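Local structure of enterochelin esterase (Salmonella enterica subsp. enterica serovar Typhimurium, 3MGA) at residues 37-42 with 77-82; 52-57 with 98-103; 61-66 with 119-124; 94-99 with 126-131. The protein probably hydrolyses the ester bonds of the iron-loaded siderophore enterobactin, so that iron can be released inside the cell. All blocks are in the same frame, centred on the assembly; numbering follows the deposited sequence.

Contact 1 of 4, residues 37-42 with 77-82; sequences WWRDPQ and GTDVWR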
# COMPACT_ATOMS: atom_id res chain seq x y z
N TRP A 37 -22.32 5.57 -7.83
CA TRP A 37 -23.31 5.15 -8.80
C TRP A 37 -22.82 3.94 -9.60
O TRP A 37 -21.65 3.87 -9.98
CB TRP A 37 -23.62 6.27 -9.80
CG TRP A 37 -23.96 7.59 -9.21
CD1 TRP A 37 -23.12 8.66 -9.07
CD2 TRP A 37 -25.23 8.01 -8.71
NE1 TRP A 37 -23.79 9.72 -8.50
CE2 TRP A 37 -25.09 9.35 -8.27
CE3 TRP A 37 -26.48 7.39 -8.58
CZ2 TRP A 37 -26.15 10.07 -7.71
CZ3 TRP A 37 -27.53 8.11 -8.03
CH2 TRP A 37 -27.36 9.44 -7.60
N TRP A 38 -23.73 3.00 -9.83
CA TRP A 38 -23.46 1.82 -10.64
C TRP A 38 -24.69 1.61 -11.50
O TRP A 38 -25.81 1.60 -11.00
CB TRP A 38 -23.17 0.58 -9.79
CG TRP A 38 -22.89 -0.65 -10.64
CD1 TRP A 38 -21.74 -0.93 -11.34
CD2 TRP A 38 -23.77 -1.77 -10.87
NE1 TRP A 38 -21.86 -2.14 -12.00
CE2 TRP A 38 -23.09 -2.67 -11.72
CE3 TRP A 38 -25.06 -2.09 -10.43
CZ2 TRP A 38 -23.66 -3.87 -12.14
CZ3 TRP A 38 -25.63 -3.28 -10.86
CH2 TRP A 38 -24.93 -4.16 -11.70
N ARG A 39 -24.46 1.48 -12.81
CA ARG A 39 -25.53 1.28 -13.77
C ARG A 39 -25.67 -0.22 -14.04
O ARG A 39 -24.73 -0.86 -14.51
CB ARG A 39 -25.22 2.01 -15.08
CG ARG A 39 -26.34 1.93 -16.11
CD ARG A 39 -25.99 2.72 -17.36
NE ARG A 39 -27.13 2.86 -18.26
CZ ARG A 39 -27.10 3.49 -19.44
NH1 ARG A 39 -25.98 4.06 -19.88
NH2 ARG A 39 -28.20 3.56 -20.17
N ASP A 40 -26.84 -0.77 -13.73
CA ASP A 40 -27.09 -2.19 -13.95
C ASP A 40 -27.24 -2.41 -15.45
O ASP A 40 -28.10 -1.80 -16.08
CB ASP A 40 -28.34 -2.63 -13.19
CG ASP A 40 -28.53 -4.14 -13.19
OD1 ASP A 40 -28.10 -4.81 -14.14
OD2 ASP A 40 -29.13 -4.65 -12.22
N PRO A 41 -26.39 -3.27 -16.04
CA PRO A 41 -26.51 -3.50 -17.47
C PRO A 41 -27.69 -4.39 -17.86
O PRO A 41 -28.04 -4.44 -19.04
CB PRO A 41 -25.19 -4.19 -17.85
CG PRO A 41 -24.41 -4.36 -16.60
CD PRO A 41 -25.29 -4.05 -15.44
N GLN A 42 -28.30 -5.08 -16.89
CA GLN A 42 -29.44 -5.98 -17.17
C GLN A 42 -30.81 -5.34 -16.93
O GLN A 42 -31.82 -6.04 -16.79
CB GLN A 42 -29.30 -7.28 -16.37
CG GLN A 42 -27.97 -8.00 -16.61
CD GLN A 42 -27.83 -9.28 -15.80
OE1 GLN A 42 -28.69 -10.16 -15.84
NE2 GLN A 42 -26.72 -9.41 -15.08
N GLY A 77 -37.70 1.56 -10.39
CA GLY A 77 -38.08 1.88 -11.77
C GLY A 77 -36.94 2.06 -12.76
O GLY A 77 -37.16 1.99 -13.97
N THR A 78 -35.72 2.27 -12.26
CA THR A 78 -34.55 2.49 -13.12
C THR A 78 -33.42 1.49 -12.89
O THR A 78 -33.44 0.71 -11.93
CB THR A 78 -33.97 3.89 -12.89
OG1 THR A 78 -33.59 4.03 -11.51
CG2 THR A 78 -34.97 4.97 -13.25
N ASP A 79 -32.42 1.53 -13.78
CA ASP A 79 -31.24 0.67 -13.67
C ASP A 79 -30.14 1.34 -12.85
O ASP A 79 -28.96 1.00 -12.97
CB ASP A 79 -30.70 0.31 -15.07
CG ASP A 79 -30.16 1.53 -15.83
OD1 ASP A 79 -30.23 2.66 -15.30
OD2 ASP A 79 -29.67 1.35 -16.96
N VAL A 80 -30.52 2.31 -12.02
CA VAL A 80 -29.57 3.05 -11.21
C VAL A 80 -29.49 2.51 -9.80
O VAL A 80 -30.51 2.41 -9.11
CB VAL A 80 -29.95 4.54 -11.09
CG1 VAL A 80 -28.92 5.28 -10.24
CG2 VAL A 80 -30.08 5.18 -12.46
N TRP A 81 -28.28 2.15 -9.39
CA TRP A 81 -28.01 1.70 -8.03
C TRP A 81 -27.24 2.85 -7.39
O TRP A 81 -26.47 3.54 -8.05
CB TRP A 81 -27.22 0.41 -7.98
CG TRP A 81 -27.98 -0.80 -8.43
CD1 TRP A 81 -28.25 -1.15 -9.72
CD2 TRP A 81 -28.51 -1.84 -7.61
NE1 TRP A 81 -28.94 -2.34 -9.75
CE2 TRP A 81 -29.11 -2.78 -8.47
CE3 TRP A 81 -28.55 -2.06 -6.23
CZ2 TRP A 81 -29.74 -3.94 -7.99
CZ3 TRP A 81 -29.17 -3.20 -5.76
CH2 TRP A 81 -29.76 -4.13 -6.64
N ARG A 82 -27.43 3.04 -6.09
CA ARG A 82 -26.83 4.15 -5.39
C ARG A 82 -26.49 3.78 -3.96
O ARG A 82 -27.10 2.90 -3.36
CB ARG A 82 -27.84 5.31 -5.39
CG ARG A 82 -27.44 6.56 -4.61
CD ARG A 82 -28.58 7.57 -4.60
NE ARG A 82 -29.78 7.03 -3.95
CZ ARG A 82 -30.95 7.66 -3.86
NH1 ARG A 82 -31.10 8.88 -4.38
NH2 ARG A 82 -31.98 7.07 -3.25
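Asp79 binds the first segment at two points, Arg39 at the end of the strand and Asp40 just beyond it. Its OD2 takes Arg39 NE at 3.2 Å in a salt bridge; the carboxylate stands nearly perpendicular to the guanidinium, at 81°, yet OD2 lies in the guanidinium plane. Arg39 reaches it on an extended chain, CG anti to the backbone N (chi1 -176°), and its NH2 goes on to Glu13, while Asp79 OD1 accepts from Trp16 NE1. The backbone O of Asp79 receives Asp40 N at 2.9 Å. Val80, opposite Arg39, sets CG1 3.6 Å from Trp37 CE3, on the side where helix 13-17 packs through Trp15 and Trp16. Trp81 pairs with Trp38: Trp81 N donates to Trp38 O at 3.0 Å, and the return bond is weak. On the other face of the sheet Trp38 brings its CE3 edge to 3.4 Å from Trp81 CD1, the two ring planes 59° apart. Trp81 NE1 makes a weak bond to Asp40 OD2, an oxygen shared with Ser48 and Arg74; Asp40 OD1 meanwhile closes an Asx turn on Gln42 N. Arg82 ends the segment, its CD 3.6 Å from Trp37 CZ3 as the two side chains run alongside each other. Alternating hydrogen-bonded and non-hydrogen-bonded pairs make this a regular antiparallel pairing of strands 32-39 and 80-87, central in one four-stranded sheet of the N-terminal, E-set-like domain.

Contact 2 of 4, residues 52-57 with 98-103; sequences RVWVYI and IPTERD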
# COMPACT_ATOMS: atom_id res chain seq x y z
N ARG A 52 -27.54 -8.03 -4.94
CA ARG A 52 -26.61 -7.13 -4.22
C ARG A 52 -25.61 -6.42 -5.13
O ARG A 52 -25.32 -6.86 -6.24
CB ARG A 52 -25.81 -7.92 -3.17
CG ARG A 52 -26.62 -8.59 -2.07
CD ARG A 52 -27.29 -7.59 -1.13
NE ARG A 52 -27.93 -8.27 -0.00
CZ ARG A 52 -29.17 -8.76 -0.00
NH1 ARG A 52 -29.95 -8.67 -1.08
NH2 ARG A 52 -29.63 -9.36 1.09
N VAL A 53 -25.10 -5.31 -4.61
CA VAL A 53 -24.07 -4.52 -5.28
C VAL A 53 -23.25 -3.96 -4.12
O VAL A 53 -23.48 -2.84 -3.67
CB VAL A 53 -24.65 -3.36 -6.11
CG1 VAL A 53 -23.53 -2.67 -6.85
CG2 VAL A 53 -25.70 -3.88 -7.10
N TRP A 54 -22.32 -4.76 -3.63
CA TRP A 54 -21.50 -4.37 -2.48
C TRP A 54 -20.49 -3.29 -2.86
O TRP A 54 -19.90 -3.32 -3.94
CB TRP A 54 -20.80 -5.58 -1.85
CG TRP A 54 -21.73 -6.74 -1.51
CD1 TRP A 54 -21.92 -7.88 -2.23
CD2 TRP A 54 -22.61 -6.84 -0.37
NE1 TRP A 54 -22.84 -8.69 -1.62
CE2 TRP A 54 -23.28 -8.07 -0.48
CE3 TRP A 54 -22.88 -6.01 0.72
CZ2 TRP A 54 -24.22 -8.50 0.47
CZ3 TRP A 54 -23.81 -6.43 1.66
CH2 TRP A 54 -24.47 -7.67 1.52
N VAL A 55 -20.31 -2.34 -1.96
CA VAL A 55 -19.37 -1.27 -2.17
C VAL A 55 -18.25 -1.59 -1.21
O VAL A 55 -18.42 -1.53 0.01
CB VAL A 55 -20.02 0.10 -1.87
CG1 VAL A 55 -19.03 1.24 -2.08
CG2 VAL A 55 -21.26 0.29 -2.77
N TYR A 56 -17.11 -2.00 -1.76
CA TYR A 56 -15.96 -2.38 -0.95
C TYR A 56 -14.90 -1.30 -1.05
O TYR A 56 -14.15 -1.25 -2.01
CB TYR A 56 -15.41 -3.73 -1.43
CG TYR A 56 -14.40 -4.37 -0.51
CD1 TYR A 56 -14.81 -5.23 0.52
CD2 TYR A 56 -13.03 -4.16 -0.68
CE1 TYR A 56 -13.88 -5.84 1.36
CE2 TYR A 56 -12.10 -4.76 0.16
CZ TYR A 56 -12.52 -5.60 1.18
OH TYR A 56 -11.60 -6.21 2.00
N ILE A 57 -14.88 -0.42 -0.05
CA ILE A 57 -13.94 0.69 0.01
C ILE A 57 -12.91 0.37 1.09
O ILE A 57 -13.27 0.15 2.24
CB ILE A 57 -14.67 2.01 0.37
CG1 ILE A 57 -15.85 2.25 -0.58
CG2 ILE A 57 -13.71 3.18 0.31
CD1 ILE A 57 -16.66 3.49 -0.25
N ILE A 98 -19.21 -5.03 -6.13
CA ILE A 98 -19.42 -6.45 -6.30
C ILE A 98 -20.90 -6.72 -6.60
O ILE A 98 -21.67 -7.10 -5.70
CB ILE A 98 -19.00 -7.24 -5.05
CG1 ILE A 98 -17.60 -6.84 -4.60
CG2 ILE A 98 -19.09 -8.75 -5.33
CD1 ILE A 98 -17.12 -7.58 -3.38
N PRO A 99 -21.30 -6.50 -7.86
CA PRO A 99 -22.68 -6.75 -8.25
C PRO A 99 -22.90 -8.25 -8.42
O PRO A 99 -22.25 -8.87 -9.26
CB PRO A 99 -22.82 -6.01 -9.58
CG PRO A 99 -21.45 -5.94 -10.13
CD PRO A 99 -20.49 -6.00 -8.98
N THR A 100 -23.80 -8.82 -7.61
CA THR A 100 -24.06 -10.26 -7.65
C THR A 100 -25.53 -10.61 -7.47
O THR A 100 -26.33 -9.79 -7.02
CB THR A 100 -23.29 -10.99 -6.52
OG1 THR A 100 -23.66 -12.38 -6.53
CG2 THR A 100 -23.63 -10.39 -5.16
N GLU A 101 -25.86 -11.84 -7.85
CA GLU A 101 -27.21 -12.38 -7.71
C GLU A 101 -27.31 -13.13 -6.39
O GLU A 101 -28.39 -13.50 -5.96
CB GLU A 101 -27.52 -13.37 -8.84
CG GLU A 101 -27.45 -12.81 -10.25
CD GLU A 101 -27.73 -13.86 -11.31
OE1 GLU A 101 -27.95 -15.04 -10.95
OE2 GLU A 101 -27.73 -13.51 -12.51
N ARG A 102 -26.16 -13.37 -5.76
CA ARG A 102 -26.11 -14.10 -4.50
C ARG A 102 -26.58 -13.24 -3.33
O ARG A 102 -26.36 -12.03 -3.30
CB ARG A 102 -24.68 -14.57 -4.21
CG ARG A 102 -24.10 -15.51 -5.26
CD ARG A 102 -22.70 -15.95 -4.86
NE ARG A 102 -22.71 -16.75 -3.63
CZ ARG A 102 -21.62 -17.21 -3.02
NH1 ARG A 102 -20.41 -16.95 -3.50
NH2 ARG A 102 -21.74 -17.93 -1.90
N ASP A 103 -27.23 -13.90 -2.37
CA ASP A 103 -27.71 -13.24 -1.16
C ASP A 103 -27.61 -14.17 0.05
O ASP A 103 -28.32 -14.00 1.04
CB ASP A 103 -29.16 -12.76 -1.36
CG ASP A 103 -30.12 -13.89 -1.72
OD1 ASP A 103 -29.71 -15.07 -1.68
OD2 ASP A 103 -31.29 -13.59 -2.04
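Arg52 and Thr100 face each other as a hydrogen-bonded pair, Arg52 N giving to Thr100 O at 3.0 Å and Thr100 N to Arg52 O at 2.8 Å. Two residues along, Trp54 and Ile98 repeat the exchange less evenly: Ile98 N meets Trp54 O at 2.9 Å, whereas Trp54 N approaches Ile98 O from above its carbonyl plane. Between them Val53 and Pro99, a non-hydrogen-bonded pair, come within 4.0 Å, CA to CA, and the backbones touch through a CA-H...O contact, Pro99 CA to Arg52 O at 3.3 Å. On the Trp54 face, Thr100 CG2 touches Arg52 CB at 3.8 Å and also lies near Trp54 NE1. The indole of Trp54 has CD1 3.6 Å from Ile98 O, and one of its faces receives Arg52 CB near the rim. Thr100 OG1 accepts Arg102 N at 2.8 Å, an ST turn that bends the chain as it leaves the strand; Asp103 CB then comes over one face of the Arg52 guanidinium. Further out, Leu127 and Phe106 pack against Trp54, while on the opposite face Trp38 and Trp81 meet Val53, and Trp38 also meets Pro99. Strand 52-57 is the outermost regular strand of a four-stranded antiparallel sheet, laid face to face on the sheet of strands 32-39 and 80-87 as in the beta-sandwich of E-set domains.

Contact 3 of 4, residues 61-66 with 119-124; sequences TDHHQN and VLREGW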
# COMPACT_ATOMS: atom_id res chain seq x y z
N THR A 61 -15.56 0.39 4.36
CA THR A 61 -16.64 -0.60 4.41
C THR A 61 -16.15 -2.04 4.46
O THR A 61 -16.91 -2.96 4.17
CB THR A 61 -17.59 -0.46 3.20
OG1 THR A 61 -16.89 -0.80 1.99
CG2 THR A 61 -18.16 0.95 3.12
N ASP A 62 -14.89 -2.26 4.83
CA ASP A 62 -14.33 -3.62 4.88
C ASP A 62 -14.13 -4.10 6.33
O ASP A 62 -14.69 -3.54 7.26
CB ASP A 62 -13.02 -3.69 4.07
CG ASP A 62 -11.93 -2.78 4.61
OD1 ASP A 62 -12.11 -2.18 5.69
OD2 ASP A 62 -10.87 -2.66 3.95
N HIS A 63 -13.33 -5.15 6.50
CA HIS A 63 -13.07 -5.73 7.81
C HIS A 63 -12.18 -4.87 8.70
O HIS A 63 -12.16 -5.07 9.92
CB HIS A 63 -12.41 -7.09 7.64
CG HIS A 63 -11.04 -7.03 7.05
ND1 HIS A 63 -9.90 -6.97 7.83
CD2 HIS A 63 -10.62 -6.98 5.77
CE1 HIS A 63 -8.84 -6.91 7.05
NE2 HIS A 63 -9.25 -6.91 5.79
N HIS A 64 -11.42 -3.93 8.12
CA HIS A 64 -10.54 -3.08 8.93
C HIS A 64 -11.34 -2.18 9.89
O HIS A 64 -10.84 -1.82 10.96
CB HIS A 64 -9.59 -2.25 8.04
CG HIS A 64 -8.62 -3.08 7.27
ND1 HIS A 64 -7.43 -3.54 7.81
CD2 HIS A 64 -8.65 -3.55 6.00
CE1 HIS A 64 -6.78 -4.25 6.91
NE2 HIS A 64 -7.49 -4.28 5.80
N GLN A 65 -12.56 -1.82 9.51
CA GLN A 65 -13.43 -1.01 10.37
C GLN A 65 -14.55 -1.87 10.96
O GLN A 65 -15.49 -1.33 11.54
CB GLN A 65 -14.07 0.13 9.57
CG GLN A 65 -13.10 1.13 8.98
CD GLN A 65 -12.32 1.90 10.03
OE1 GLN A 65 -11.26 2.45 9.75
NE2 GLN A 65 -12.84 1.93 11.25
N ASN A 66 -14.45 -3.20 10.83
CA ASN A 66 -15.50 -4.10 11.31
C ASN A 66 -16.86 -3.58 10.89
O ASN A 66 -17.82 -3.58 11.66
CB ASN A 66 -15.45 -4.28 12.84
CG ASN A 66 -14.29 -5.12 13.29
OD1 ASN A 66 -13.67 -5.83 12.49
ND2 ASN A 66 -13.98 -5.07 14.58
N VAL A 119 -15.27 -13.39 10.67
CA VAL A 119 -16.48 -13.72 9.91
C VAL A 119 -16.60 -12.83 8.67
O VAL A 119 -17.08 -13.28 7.63
CB VAL A 119 -17.75 -13.60 10.79
CG1 VAL A 119 -19.00 -13.93 9.98
CG2 VAL A 119 -17.65 -14.53 11.99
N LEU A 120 -16.16 -11.57 8.78
CA LEU A 120 -16.20 -10.65 7.64
C LEU A 120 -15.27 -11.09 6.51
O LEU A 120 -15.74 -11.37 5.41
CB LEU A 120 -15.88 -9.21 8.06
CG LEU A 120 -16.95 -8.44 8.83
CD1 LEU A 120 -16.45 -7.04 9.19
CD2 LEU A 120 -18.23 -8.35 8.01
N ARG A 121 -13.97 -11.15 6.78
CA ARG A 121 -13.03 -11.60 5.74
C ARG A 121 -13.50 -12.86 5.04
O ARG A 121 -13.43 -12.95 3.82
CB ARG A 121 -11.60 -11.80 6.26
CG ARG A 121 -10.73 -10.56 6.15
CD ARG A 121 -9.24 -10.92 6.21
NE ARG A 121 -8.39 -9.86 5.67
CZ ARG A 121 -7.06 -9.93 5.56
NH1 ARG A 121 -6.42 -11.03 5.94
NH2 ARG A 121 -6.38 -8.91 5.05
N GLU A 122 -13.96 -13.84 5.82
CA GLU A 122 -14.46 -15.08 5.26
C GLU A 122 -15.54 -14.75 4.23
O GLU A 122 -15.45 -15.14 3.08
CB GLU A 122 -15.02 -15.98 6.36
CG GLU A 122 -15.50 -17.36 5.90
CD GLU A 122 -14.39 -18.25 5.35
OE1 GLU A 122 -14.65 -19.46 5.15
OE2 GLU A 122 -13.26 -17.76 5.13
N GLY A 123 -16.54 -13.99 4.65
CA GLY A 123 -17.63 -13.58 3.76
C GLY A 123 -17.11 -12.89 2.50
O GLY A 123 -17.58 -13.17 1.39
N TRP A 124 -16.15 -11.99 2.68
CA TRP A 124 -15.57 -11.26 1.54
C TRP A 124 -14.73 -12.13 0.62
O TRP A 124 -14.64 -11.83 -0.57
CB TRP A 124 -14.74 -10.05 2.00
CG TRP A 124 -15.55 -8.96 2.59
CD1 TRP A 124 -15.56 -8.55 3.88
CD2 TRP A 124 -16.53 -8.16 1.90
NE1 TRP A 124 -16.46 -7.52 4.05
CE2 TRP A 124 -17.07 -7.27 2.85
CE3 TRP A 124 -16.99 -8.12 0.59
CZ2 TRP A 124 -18.05 -6.33 2.51
CZ3 TRP A 124 -17.96 -7.19 0.25
CH2 TRP A 124 -18.48 -6.31 1.22
O HOH W 1 -17.07 -5.38 5.68
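His63 and Arg121 carry a buried contact between loop and helix, in which the turn after strand 52-57 leans on helix 117-127. Arg121 CG sits over the His63 imidazole, 3.7 Å from the ring centroid and 17° off its normal, a CH-pi contact. The chain then runs extended across the same face, bringing NE to 3.1 Å from His63 NE2, although the guanidinium plane stands at 67° to the ring. His64 CD2 lies over the opposite face, so the His63 ring is held between its neighbour and the arginine. CB of His63 points toward the helix, and chi1 of 67° sets CG between the backbone N and the carbonyl carbon. Leu120 supplies the apolar part: its CB meets His63 CB at 4.1 Å, and its CD1 reaches Asn66 CA at 3.7 Å. One turn further along the helix, Trp124 is joined to the loop by a water that accepts from Trp124 NE1 at 2.8 Å, in the indole plane, and donates to Thr61 O at 2.9 Å. The loop is braced from within, Asp62 OD1 accepting His64 N in an Asx turn while OD2 takes Gly59 N. Thr61 OG1 bonds to Val55 O and Ile57 N, fastening the loop to strand 52-57. On that strand Tyr56 meets Trp124 edge-to-face and touches both Asp62 and His63. Helix 117-127 is flanked by the loop and by strand 52-57, while His64 meets the ring of His383 and the Arg121 side chain lies near, without touching, the probable nucleophile elbow of the esterase domain.

Contact 4 of 4, residues 94-99 with 126-131; sequences SYCFIP and QLLPQA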
# COMPACT_ATOMS: atom_id res chain seq x y z
N SER A 94 -8.87 3.18 -2.34
CA SER A 94 -9.34 2.34 -3.42
C SER A 94 -10.72 1.82 -3.10
O SER A 94 -11.12 1.76 -1.92
CB SER A 94 -8.43 1.13 -3.59
OG SER A 94 -7.09 1.52 -3.78
N TYR A 95 -11.45 1.44 -4.14
CA TYR A 95 -12.77 0.85 -3.94
C TYR A 95 -13.11 0.02 -5.16
O TYR A 95 -12.46 0.13 -6.20
CB TYR A 95 -13.85 1.92 -3.70
CG TYR A 95 -14.18 2.74 -4.92
CD1 TYR A 95 -13.41 3.84 -5.28
CD2 TYR A 95 -15.28 2.43 -5.71
CE1 TYR A 95 -13.71 4.59 -6.41
CE2 TYR A 95 -15.59 3.18 -6.83
CZ TYR A 95 -14.81 4.25 -7.18
OH TYR A 95 -15.13 4.99 -8.30
N CYS A 96 -14.11 -0.83 -5.01
CA CYS A 96 -14.57 -1.68 -6.09
C CYS A 96 -16.00 -2.07 -5.76
O CYS A 96 -16.41 -1.96 -4.61
CB CYS A 96 -13.67 -2.92 -6.25
SG CYS A 96 -13.54 -4.00 -4.79
N PHE A 97 -16.77 -2.46 -6.77
CA PHE A 97 -18.14 -2.89 -6.51
C PHE A 97 -18.22 -4.38 -6.75
O PHE A 97 -17.40 -4.94 -7.47
CB PHE A 97 -19.17 -2.18 -7.40
CG PHE A 97 -19.02 -0.69 -7.47
CD1 PHE A 97 -18.86 0.07 -6.31
CD2 PHE A 97 -19.14 -0.02 -8.68
CE1 PHE A 97 -18.74 1.46 -6.37
CE2 PHE A 97 -19.04 1.36 -8.75
CZ PHE A 97 -18.83 2.10 -7.60
N ILE A 98 -19.21 -5.03 -6.13
CA ILE A 98 -19.42 -6.45 -6.30
C ILE A 98 -20.90 -6.72 -6.60
O ILE A 98 -21.67 -7.10 -5.70
CB ILE A 98 -19.00 -7.24 -5.05
CG1 ILE A 98 -17.60 -6.84 -4.60
CG2 ILE A 98 -19.09 -8.75 -5.33
CD1 ILE A 98 -17.12 -7.58 -3.38
N PRO A 99 -21.30 -6.50 -7.86
CA PRO A 99 -22.68 -6.75 -8.25
C PRO A 99 -22.90 -8.25 -8.42
O PRO A 99 -22.25 -8.87 -9.26
CB PRO A 99 -22.82 -6.01 -9.58
CG PRO A 99 -21.45 -5.94 -10.13
CD PRO A 99 -20.49 -6.00 -8.98
N GLN A 126 -15.44 -14.90 -0.48
CA GLN A 126 -16.37 -15.52 -1.44
C GLN A 126 -16.95 -14.53 -2.46
O GLN A 126 -17.42 -14.95 -3.52
CB GLN A 126 -17.50 -16.29 -0.72
CG GLN A 126 -17.14 -17.73 -0.29
CD GLN A 126 -15.94 -17.84 0.65
OE1 GLN A 126 -15.51 -16.85 1.24
NE2 GLN A 126 -15.42 -19.05 0.80
N LEU A 127 -16.90 -13.24 -2.17
CA LEU A 127 -17.44 -12.23 -3.09
C LEU A 127 -16.38 -11.48 -3.91
O LEU A 127 -16.54 -11.33 -5.12
CB LEU A 127 -18.31 -11.23 -2.32
CG LEU A 127 -19.57 -11.82 -1.68
CD1 LEU A 127 -20.27 -10.79 -0.82
CD2 LEU A 127 -20.51 -12.36 -2.75
N LEU A 128 -15.30 -11.03 -3.27
CA LEU A 128 -14.22 -10.27 -3.95
C LEU A 128 -13.74 -10.81 -5.30
O LEU A 128 -13.35 -10.03 -6.16
CB LEU A 128 -13.03 -10.03 -3.01
CG LEU A 128 -13.26 -9.03 -1.87
CD1 LEU A 128 -12.05 -8.96 -0.96
CD2 LEU A 128 -13.58 -7.64 -2.42
N PRO A 129 -13.73 -12.14 -5.49
CA PRO A 129 -13.32 -12.57 -6.83
C PRO A 129 -14.25 -12.04 -7.93
O PRO A 129 -13.84 -11.94 -9.10
CB PRO A 129 -13.38 -14.10 -6.75
CG PRO A 129 -13.14 -14.41 -5.31
CD PRO A 129 -13.78 -13.27 -4.54
N GLN A 130 -15.49 -11.70 -7.56
CA GLN A 130 -16.49 -11.17 -8.49
C GLN A 130 -16.45 -9.64 -8.56
O GLN A 130 -17.18 -9.02 -9.34
CB GLN A 130 -17.89 -11.61 -8.07
CG GLN A 130 -18.11 -13.13 -8.04
CD GLN A 130 -19.53 -13.53 -7.60
OE1 GLN A 130 -20.26 -12.74 -7.01
NE2 GLN A 130 -19.90 -14.77 -7.88
N ALA A 131 -15.59 -9.02 -7.74
CA ALA A 131 -15.46 -7.57 -7.68
C ALA A 131 -14.93 -6.96 -8.98
O ALA A 131 -14.16 -7.59 -9.70
CB ALA A 131 -14.56 -7.17 -6.53
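Ile98 reaches the end of the helix with CG1 anti to the carbonyl carbon (chi1 -50°) and CD1 anti to CA (chi2 -180°), a stretched chain that carries CD1 to 3.7 Å from Leu128 CD2. CG1 rests 3.6 Å from Ala131 CB, and the other branch, CG2, comes to 3.6 Å from Leu127 O and also borders Leu127 CB and Gln130 CB. CG1, CG2 and CD1 of one isoleucine each meet a different part of the chain as it leaves helix 117-127. Cys96, on the same face of the strand, adds SG at 3.8 Å from Ala131 CB. No hydrogen bond joins the segments; the closest polar approach is a CA-H...O contact, Ala131 CA to Phe97 O at 3.3 Å. The partner residues lie on and around a short 3-10 turn, with Gln130 N bonded to Leu127 O at 2.7 Å and Ala131 N to Leu128 O at 2.9 Å. Just beyond, Ile132 takes up backbone bonding with Phe97, and Gln130 OE1 makes a weak bond to Thr100 OG1. Leu127 also touches Trp54 and Leu128 touches Tyr56, both of strand 52-57. This is apolar helix-on-sheet packing: the helix end covers the outer face of one sheet of the N-terminal beta-sandwich.

All four contacts belong to the N-terminal domain. Contacts 1 and 2 are both antiparallel strand pairings, partly buried, but in different sheets; these meet where Trp38 packs on Val53 and Pro99, and Trp81 on Val53. Contact 1 adds charged and indole polar links around Asp79 and Asp40, whereas contact 2 relies mainly on backbone bonds. Contacts 3 and 4 are buried and both use helix 117-127, joined by Trp124 against Ile98. Contact 4 is apolar and shares Ile98 and Pro99 with contact 2, their centres about 7 Å apart; contact 3 combines an arginine-imidazole CH-pi contact with a bridging water, and lies toward the esterase domain.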